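Local coordinates for KLTH0A00704p (Lachancea thermotolerans, PDB 4J2G), which probably takes part in autophagy as a fungal Atg13, whose HORMA domain, the part described here, is thought to mediate recruitment of PI 3-kinase, at residues V90-L95 against E126-R131; L177-E182 against V261-D266; Q104-K109 against C267-N272. The protein carries 1 engineered substitution. All blocks are in the same frame, centred on the assembly; numbering follows the deposited sequence.

Overall arrangement
The three contacts run through the HORMA domain from its main antiparallel sheet to a smaller one. Contact 1 pairs strands 89-96 and 126-136 inside the five-stranded sheet. Contact 2, its centre about 10 Å from that of contact 1, lays the start of helix 179-187 on the neighbouring strand 255-264; Arg131 N to Ser262 O (2.7 Å) probably joins the two. Contact 3, centred about 16 Å from each of the others, pairs strands of the three-stranded sheet, and Phe269 packs back on Leu95, Ile127 and Leu129. Cys267 lies against Pro179 of contact 2. The bound sulfate, probably from the crystallisation liquor, touches contact 1 through Arg131.

Contact 1 (V90-L95 against E126-R131); sequences VIETYL and EIMLER. With SO4 (sulfate ion), chain C.
Thr93 faces Leu129 and Glu130 together across a classic beta bulge, which interrupts the antiparallel pairing inside the five-stranded sheet of this HORMA domain. Among the backbone bonds, Leu129 N lies 2.7 Å from Thr93 O and Glu130 N 3.2 Å from that same oxygen, so one carbonyl serves two amides. Thr93 N donates to Glu130 O, and beyond the bulge Leu95 and Ile127 exchange a reciprocal pair.

Charged groups dominate the face that carries Glu92, Tyr94, Met128 and Arg131. Arg131 turns at its third torsion (-80°), which brings NE beside Glu92; NE meets the anti lone pair of Glu92 OE2, whereas NH2, 2.9 Å from OE2, arrives from above the carboxylate plane. Arg131 NH2 also lies 2.7 Å from O4 of the sulfate, and the methyl CE of selenomethionine Met128 lies 3.4 Å above the guanidinium plane of Arg131, offset toward the rim. An alanine in place of Arg131 would probably leave Glu92 OE2 without these two donors, though OE1 would keep its salt bridge to Arg218, and would weaken the hold on the sulfate. Glu126 stacks its carboxylate on the Tyr94 ring, planes 14° apart, with OE1 3.6 Å above the ring and over its centre. Salt bridges from Glu126 to Arg205 and Arg218 are likely to ease its closeness to Glu92.

On the opposite face, Thr93 OG1 donates to Glu130 OE1 at 2.9 Å, an oxygen that Trp132 also engages. Next to this polar pair the contact turns apolar, where Leu95 CD2 rests 4.1 Å from Ile127 CD1.

Contact 2 (L177-E182 against V261-D266); sequences LLPASE and VSYRKD
Leu178 drives the tip of its side chain onto the ring of Tyr263, and this is the tightly packed half of the contact. Its methyl CD2 lies over the ring face, 3.9 Å from the centroid of the Tyr263 ring and 19° off the normal, displaced toward the rim: a CH-pi contact in which the two side chains cross at about a right angle. CE1 and CZ are the ring atoms that CD2 approaches most closely. The other methyl of Leu178 goes further along the strand, CD1 coming within 4.4 Å of Val261 CG1. Pro179 adds a second touch, its CD 3.8 Å from Tyr263 CE2 and reaching the ring obliquely. Tyr263 CB leaves the strand toward Leu178 and Pro179, and its first torsion (58°) sets CG between the backbone N and the carbonyl carbon. Around this patch, Trp132 touches both Leu178 and Val261, and Glu243 and Arg245 of strand 242-252 touch the tyrosine.

Packing thins toward the end of the strand. Pro179 meets backbone there rather than side chains, its CG standing 3.8 Å from Lys265 O and its CB 4.1 Å from Arg264 O. Partly exposed Lys265 points away and gives NZ to Ala240 O; buried Arg264 instead turns its end away from the helix, to Lys223 O, Gly220 O and Met128 O.

As a worked example of helix-on-sheet packing, the contact shows the junction between helices 158-177 and 179-187 seated by a leucine and a proline on an aromatic of the central sheet, an alpha/beta layering characteristic of the HORMA fold.

Contact 3 (Q104-K109 against C267-N272); sequences QQVTLK and CDFHVN
Leu108 CD1 stands almost exactly over the centre of the Phe269 ring, 3.7 Å from the centroid and 3° off the normal. This CH-pi contact lies between antiparallel strands 105-109 and 268-271, neighbours in a three-stranded sheet that brings the C-terminal end of the HORMA domain, probably the counterpart of the safety-belt region of the related Mad2, against an earlier hairpin. A second torsion of 58° on Leu108 puts CD1 there, and the same methyl comes within 3.4 Å of Asp268 N. Val106 adds a second apolar touch, CG1 lying 3.9 Å from Phe269 CD1.

The other face of the pair is more polar. Lys109 runs past the imidazole of His270, its CG at the ring edge, 3.8 Å from His270 CD2, and Thr107 OG1 lies 3.5 Å from His270 CB.

Backbone bonds hold these side chains in register. Thr107 and His270 form a hydrogen-bonded pair, with His270 N 2.8 Å from Thr107 O, and the reciprocal bond runs from Thr107 N to His270 O. Gln105 and Asn272 trade a further pair, Gln105 N to Asn272 O at 3.1 Å.

Beyond the two strands, Phe269 is backed by Ile127 and Leu129 of the larger sheet, and Ile127 also reaches Val106. Leu225 and Ile226 touch Leu108 from a loop. Strand 115-120 extends the small sheet on the other flank, bonding Val106 to Val118 and Leu108 to Trp116. Next to Phe269, Asp268 is the centre of an inverse gamma turn, where Phe269 N makes a weak bond of 2.8 Å to Cys267 O.

Contact 1 (V90-L95 against E126-R131)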
# COMPACT_ATOMS: atom_id res chain seq x y z
N VAL A 90 -0.48 -0.12 -8.42
CA VAL A 90 -0.48 0.72 -7.26
C VAL A 90 -1.58 0.33 -6.29
O VAL A 90 -2.70 0.09 -6.69
CB VAL A 90 -0.50 2.19 -7.67
CG1 VAL A 90 -0.72 3.18 -6.47
CG2 VAL A 90 0.84 2.45 -8.32
N ILE A 91 -1.22 0.18 -5.01
CA ILE A 91 -2.21 -0.12 -3.97
C ILE A 91 -2.17 0.94 -2.86
O ILE A 91 -1.13 1.19 -2.31
CB ILE A 91 -2.03 -1.50 -3.38
CG1 ILE A 91 -2.24 -2.55 -4.50
CG2 ILE A 91 -3.07 -1.80 -2.29
CD1 ILE A 91 -1.92 -3.96 -4.05
N GLU A 92 -3.31 1.55 -2.56
CA GLU A 92 -3.36 2.52 -1.45
C GLU A 92 -4.11 1.88 -0.28
O GLU A 92 -5.07 1.21 -0.48
CB GLU A 92 -4.08 3.73 -1.91
CG GLU A 92 -3.29 4.55 -2.95
CD GLU A 92 -3.97 5.95 -3.19
OE1 GLU A 92 -5.20 6.06 -3.01
OE2 GLU A 92 -3.27 6.90 -3.52
N THR A 93 -3.61 2.04 0.95
CA THR A 93 -4.24 1.50 2.14
C THR A 93 -4.56 2.75 2.92
O THR A 93 -3.71 3.61 3.09
CB THR A 93 -3.29 0.62 2.95
OG1 THR A 93 -3.01 -0.59 2.20
CG2 THR A 93 -3.93 0.18 4.31
N TYR A 94 -5.80 2.85 3.38
CA TYR A 94 -6.18 4.08 4.10
C TYR A 94 -7.08 3.80 5.28
O TYR A 94 -7.68 2.74 5.35
CB TYR A 94 -6.87 5.08 3.15
CG TYR A 94 -8.01 4.41 2.41
CD1 TYR A 94 -7.83 3.84 1.16
CD2 TYR A 94 -9.26 4.33 2.98
CE1 TYR A 94 -8.85 3.19 0.51
CE2 TYR A 94 -10.30 3.71 2.31
CZ TYR A 94 -10.09 3.17 1.07
OH TYR A 94 -11.14 2.52 0.43
N LEU A 95 -7.23 4.79 6.16
CA LEU A 95 -8.19 4.73 7.21
C LEU A 95 -9.42 5.45 6.72
O LEU A 95 -9.37 6.67 6.49
CB LEU A 95 -7.64 5.35 8.48
CG LEU A 95 -8.48 5.32 9.74
CD1 LEU A 95 -8.82 3.88 10.14
CD2 LEU A 95 -7.72 6.03 10.83
N GLU A 126 -10.67 10.10 4.13
CA GLU A 126 -9.70 9.01 4.51
C GLU A 126 -8.33 9.54 4.95
O GLU A 126 -7.97 10.67 4.64
CB GLU A 126 -9.50 8.04 3.33
CG GLU A 126 -9.08 8.73 2.06
CD GLU A 126 -8.88 7.79 0.90
OE1 GLU A 126 -9.86 7.09 0.53
OE2 GLU A 126 -7.74 7.74 0.34
N ILE A 127 -7.56 8.72 5.68
CA ILE A 127 -6.15 9.02 5.95
C ILE A 127 -5.35 7.93 5.29
O ILE A 127 -5.51 6.75 5.64
CB ILE A 127 -5.88 9.04 7.45
CG1 ILE A 127 -6.74 10.12 8.09
CG2 ILE A 127 -4.36 9.16 7.81
CD1 ILE A 127 -6.97 9.91 9.58
N MSE A 128 -4.47 8.32 4.37
CA MSE A 128 -3.57 7.39 3.68
C MSE A 128 -2.61 6.79 4.65
O MSE A 128 -2.08 7.48 5.51
CB MSE A 128 -2.76 8.22 2.71
CG MSE A 128 -3.46 8.34 1.39
SE MSE A 128 -3.94 6.68 0.49
CE MSE A 128 -2.05 6.25 0.22
N LEU A 129 -2.34 5.48 4.52
CA LEU A 129 -1.43 4.87 5.43
C LEU A 129 -0.25 4.17 4.70
O LEU A 129 0.85 4.11 5.24
CB LEU A 129 -2.22 3.80 6.25
CG LEU A 129 -3.43 4.24 7.09
CD1 LEU A 129 -4.21 3.09 7.65
CD2 LEU A 129 -3.02 5.20 8.18
N GLU A 130 -0.51 3.58 3.55
CA GLU A 130 0.52 2.85 2.83
C GLU A 130 0.28 3.03 1.36
O GLU A 130 -0.88 3.10 0.91
CB GLU A 130 0.42 1.33 3.03
CG GLU A 130 0.39 0.84 4.46
CD GLU A 130 0.11 -0.70 4.55
OE1 GLU A 130 -0.66 -1.34 3.72
OE2 GLU A 130 0.66 -1.27 5.51
N ARG A 131 1.36 3.04 0.59
CA ARG A 131 1.17 2.97 -0.87
C ARG A 131 2.18 2.02 -1.46
O ARG A 131 3.36 2.25 -1.35
CB ARG A 131 1.27 4.33 -1.53
CG ARG A 131 0.88 4.33 -3.02
CD ARG A 131 1.03 5.77 -3.58
NE ARG A 131 -0.12 6.63 -3.23
CZ ARG A 131 -0.04 7.82 -2.62
NH1 ARG A 131 1.12 8.34 -2.26
NH2 ARG A 131 -1.15 8.51 -2.40
S SO4 C . -0.07 11.71 -1.12
O1 SO4 C . 1.04 11.46 -2.01
O2 SO4 C . 0.51 12.62 -0.13
O3 SO4 C . -1.30 12.37 -1.63
O4 SO4 C . -0.54 10.40 -0.63

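Contact 2 (L177-E182 against V261-D266)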
# COMPACT_ATOMS: atom_id res chain seq x y z
N LEU A 177 3.82 -7.32 9.15
CA LEU A 177 4.62 -6.52 10.06
C LEU A 177 4.43 -4.99 9.96
O LEU A 177 5.05 -4.21 10.70
CB LEU A 177 6.09 -6.73 9.81
CG LEU A 177 6.63 -8.15 9.86
CD1 LEU A 177 8.02 -8.05 9.23
CD2 LEU A 177 6.70 -8.67 11.30
N LEU A 178 3.68 -4.50 9.02
CA LEU A 178 3.70 -3.06 8.94
C LEU A 178 2.82 -2.42 10.02
O LEU A 178 1.95 -3.05 10.51
CB LEU A 178 3.24 -2.63 7.56
CG LEU A 178 4.32 -3.04 6.53
CD1 LEU A 178 3.74 -2.69 5.19
CD2 LEU A 178 5.68 -2.37 6.73
N PRO A 179 3.06 -1.17 10.36
CA PRO A 179 2.25 -0.40 11.34
C PRO A 179 0.76 -0.41 11.10
O PRO A 179 -0.00 -0.38 12.08
CB PRO A 179 2.75 1.05 11.14
CG PRO A 179 4.18 0.87 10.75
CD PRO A 179 4.15 -0.34 9.79
N ALA A 180 0.31 -0.42 9.85
CA ALA A 180 -1.16 -0.44 9.62
C ALA A 180 -1.76 -1.77 10.07
O ALA A 180 -2.99 -1.80 10.36
CB ALA A 180 -1.51 -0.19 8.17
N SER A 181 -0.94 -2.87 10.07
CA SER A 181 -1.45 -4.18 10.54
C SER A 181 -1.70 -4.12 12.03
O SER A 181 -2.65 -4.71 12.54
CB SER A 181 -0.44 -5.36 10.28
OG SER A 181 -0.27 -5.48 8.90
N GLU A 182 -0.86 -3.35 12.71
CA GLU A 182 -0.99 -3.18 14.15
C GLU A 182 -2.31 -2.41 14.41
O GLU A 182 -3.14 -2.81 15.21
CB GLU A 182 0.33 -2.57 14.69
CG GLU A 182 0.28 -1.84 16.02
CD GLU A 182 -0.23 -2.70 17.17
OE1 GLU A 182 -1.35 -2.43 17.66
OE2 GLU A 182 0.49 -3.63 17.59
N VAL A 261 7.07 -0.29 -0.96
CA VAL A 261 5.95 0.26 -0.21
C VAL A 261 6.50 1.44 0.57
O VAL A 261 7.55 1.35 1.15
CB VAL A 261 5.23 -0.77 0.74
CG1 VAL A 261 6.18 -1.29 1.79
CG2 VAL A 261 4.01 -0.10 1.46
N SER A 262 5.79 2.55 0.52
CA SER A 262 5.99 3.71 1.40
C SER A 262 4.83 3.76 2.36
O SER A 262 3.68 3.61 1.93
CB SER A 262 5.93 4.97 0.58
OG SER A 262 7.14 5.01 -0.18
N TYR A 263 5.12 3.97 3.65
CA TYR A 263 4.12 3.95 4.68
C TYR A 263 4.33 4.99 5.79
O TYR A 263 5.42 5.29 6.16
CB TYR A 263 3.97 2.55 5.25
CG TYR A 263 5.25 2.01 5.84
CD1 TYR A 263 6.17 1.31 5.03
CD2 TYR A 263 5.53 2.15 7.17
CE1 TYR A 263 7.35 0.80 5.55
CE2 TYR A 263 6.72 1.62 7.74
CZ TYR A 263 7.60 0.93 6.92
OH TYR A 263 8.77 0.46 7.47
N ARG A 264 3.24 5.55 6.30
CA ARG A 264 3.28 6.37 7.50
C ARG A 264 3.79 5.54 8.70
O ARG A 264 3.19 4.52 9.04
CB ARG A 264 1.82 6.85 7.71
CG ARG A 264 1.69 7.94 8.73
CD ARG A 264 0.20 8.32 8.96
NE ARG A 264 -0.41 8.84 7.75
CZ ARG A 264 -0.22 10.08 7.25
NH1 ARG A 264 0.59 10.95 7.81
NH2 ARG A 264 -0.85 10.44 6.15
N LYS A 265 4.94 5.92 9.28
CA LYS A 265 5.50 5.32 10.51
C LYS A 265 4.57 5.19 11.71
O LYS A 265 4.64 4.22 12.45
CB LYS A 265 6.71 6.14 11.01
CG LYS A 265 7.97 6.10 10.11
CD LYS A 265 8.92 7.23 10.49
CE LYS A 265 10.33 6.92 10.07
NZ LYS A 265 11.15 8.12 10.33
N ASP A 266 3.71 6.18 11.93
CA ASP A 266 2.82 6.11 13.06
C ASP A 266 1.35 5.84 12.63
O ASP A 266 0.79 6.59 11.82
CB ASP A 266 2.90 7.48 13.73
CG ASP A 266 4.29 7.83 14.13
OD1 ASP A 266 4.61 7.53 15.31
OD2 ASP A 266 5.04 8.42 13.29

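Contact 3 (Q104-K109 against C267-N272)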
# COMPACT_ATOMS: atom_id res chain seq x y z
N GLN A 104 -16.97 13.87 16.37
CA GLN A 104 -15.85 12.93 16.53
C GLN A 104 -14.49 13.51 16.05
O GLN A 104 -14.36 14.01 14.94
CB GLN A 104 -16.19 11.60 15.86
CG GLN A 104 -17.26 10.84 16.63
CD GLN A 104 -17.64 9.49 16.03
OE1 GLN A 104 -18.05 9.38 14.86
NE2 GLN A 104 -17.59 8.45 16.87
N GLN A 105 -13.51 13.49 16.94
CA GLN A 105 -12.17 13.97 16.67
C GLN A 105 -11.26 12.74 16.40
O GLN A 105 -11.22 11.79 17.21
CB GLN A 105 -11.68 14.73 17.94
CG GLN A 105 -10.35 15.50 17.86
CD GLN A 105 -10.19 16.40 16.63
OE1 GLN A 105 -11.07 17.20 16.31
NE2 GLN A 105 -9.05 16.30 15.97
N VAL A 106 -10.52 12.76 15.29
CA VAL A 106 -9.39 11.83 15.10
C VAL A 106 -8.07 12.37 15.65
O VAL A 106 -7.59 13.44 15.29
CB VAL A 106 -9.21 11.45 13.62
CG1 VAL A 106 -8.05 10.46 13.44
CG2 VAL A 106 -10.50 10.85 13.11
N THR A 107 -7.53 11.67 16.60
CA THR A 107 -6.18 11.92 17.03
C THR A 107 -5.20 10.71 16.64
O THR A 107 -5.67 9.62 16.26
CB THR A 107 -6.09 12.07 18.55
OG1 THR A 107 -6.66 10.92 19.17
CG2 THR A 107 -6.75 13.36 19.03
N LEU A 108 -3.92 11.01 16.71
CA LEU A 108 -2.81 10.12 16.44
C LEU A 108 -1.84 10.29 17.58
O LEU A 108 -1.49 11.44 17.93
CB LEU A 108 -2.10 10.56 15.14
CG LEU A 108 -0.81 9.74 14.77
CD1 LEU A 108 -1.17 8.21 14.63
CD2 LEU A 108 -0.17 10.29 13.45
N LYS A 109 -1.41 9.18 18.17
CA LYS A 109 -0.38 9.22 19.18
C LYS A 109 0.97 8.90 18.63
O LYS A 109 1.12 7.99 17.81
CB LYS A 109 -0.71 8.27 20.30
CG LYS A 109 -1.90 8.62 21.15
CD LYS A 109 -1.92 7.80 22.43
CE LYS A 109 -2.99 8.34 23.37
NZ LYS A 109 -2.88 7.76 24.74
N CYS A 267 0.72 4.85 13.24
CA CYS A 267 -0.68 4.53 12.95
C CYS A 267 -1.46 4.34 14.26
O CYS A 267 -2.49 3.70 14.28
CB CYS A 267 -0.75 3.20 12.19
SG CYS A 267 -0.10 3.26 10.53
N ASP A 268 -0.96 4.85 15.37
CA ASP A 268 -1.72 4.61 16.59
C ASP A 268 -2.83 5.69 16.66
O ASP A 268 -2.68 6.61 17.40
CB ASP A 268 -0.77 4.66 17.80
CG ASP A 268 -1.47 4.31 19.13
OD1 ASP A 268 -2.59 3.80 19.14
OD2 ASP A 268 -0.88 4.56 20.18
N PHE A 269 -3.82 5.61 15.77
CA PHE A 269 -5.01 6.50 15.67
C PHE A 269 -6.12 6.19 16.67
O PHE A 269 -6.28 5.03 17.06
CB PHE A 269 -5.62 6.40 14.26
CG PHE A 269 -4.77 7.02 13.20
CD1 PHE A 269 -4.77 8.41 12.99
CD2 PHE A 269 -3.93 6.24 12.41
CE1 PHE A 269 -3.97 9.00 11.99
CE2 PHE A 269 -3.13 6.82 11.39
CZ PHE A 269 -3.13 8.21 11.19
N HIS A 270 -6.87 7.22 17.07
CA HIS A 270 -7.90 7.12 18.09
C HIS A 270 -9.08 7.97 17.64
O HIS A 270 -8.95 8.94 16.88
CB HIS A 270 -7.37 7.51 19.50
CG HIS A 270 -6.35 6.54 20.02
ND1 HIS A 270 -6.67 5.25 20.38
CD2 HIS A 270 -5.01 6.63 20.14
CE1 HIS A 270 -5.58 4.60 20.75
NE2 HIS A 270 -4.56 5.42 20.63
N VAL A 271 -10.25 7.55 18.02
CA VAL A 271 -11.44 8.31 17.67
C VAL A 271 -12.18 8.63 18.97
O VAL A 271 -12.40 7.77 19.81
CB VAL A 271 -12.31 7.57 16.66
CG1 VAL A 271 -13.31 8.53 16.06
CG2 VAL A 271 -11.45 7.00 15.53
N ASN A 272 -12.50 9.91 19.18
CA ASN A 272 -13.19 10.29 20.39
C ASN A 272 -14.43 11.14 20.21
O ASN A 272 -14.32 12.23 19.67
CB ASN A 272 -12.21 10.89 21.37
CG ASN A 272 -11.45 9.81 22.11
OD1 ASN A 272 -12.02 9.12 22.95
ND2 ASN A 272 -10.19 9.62 21.77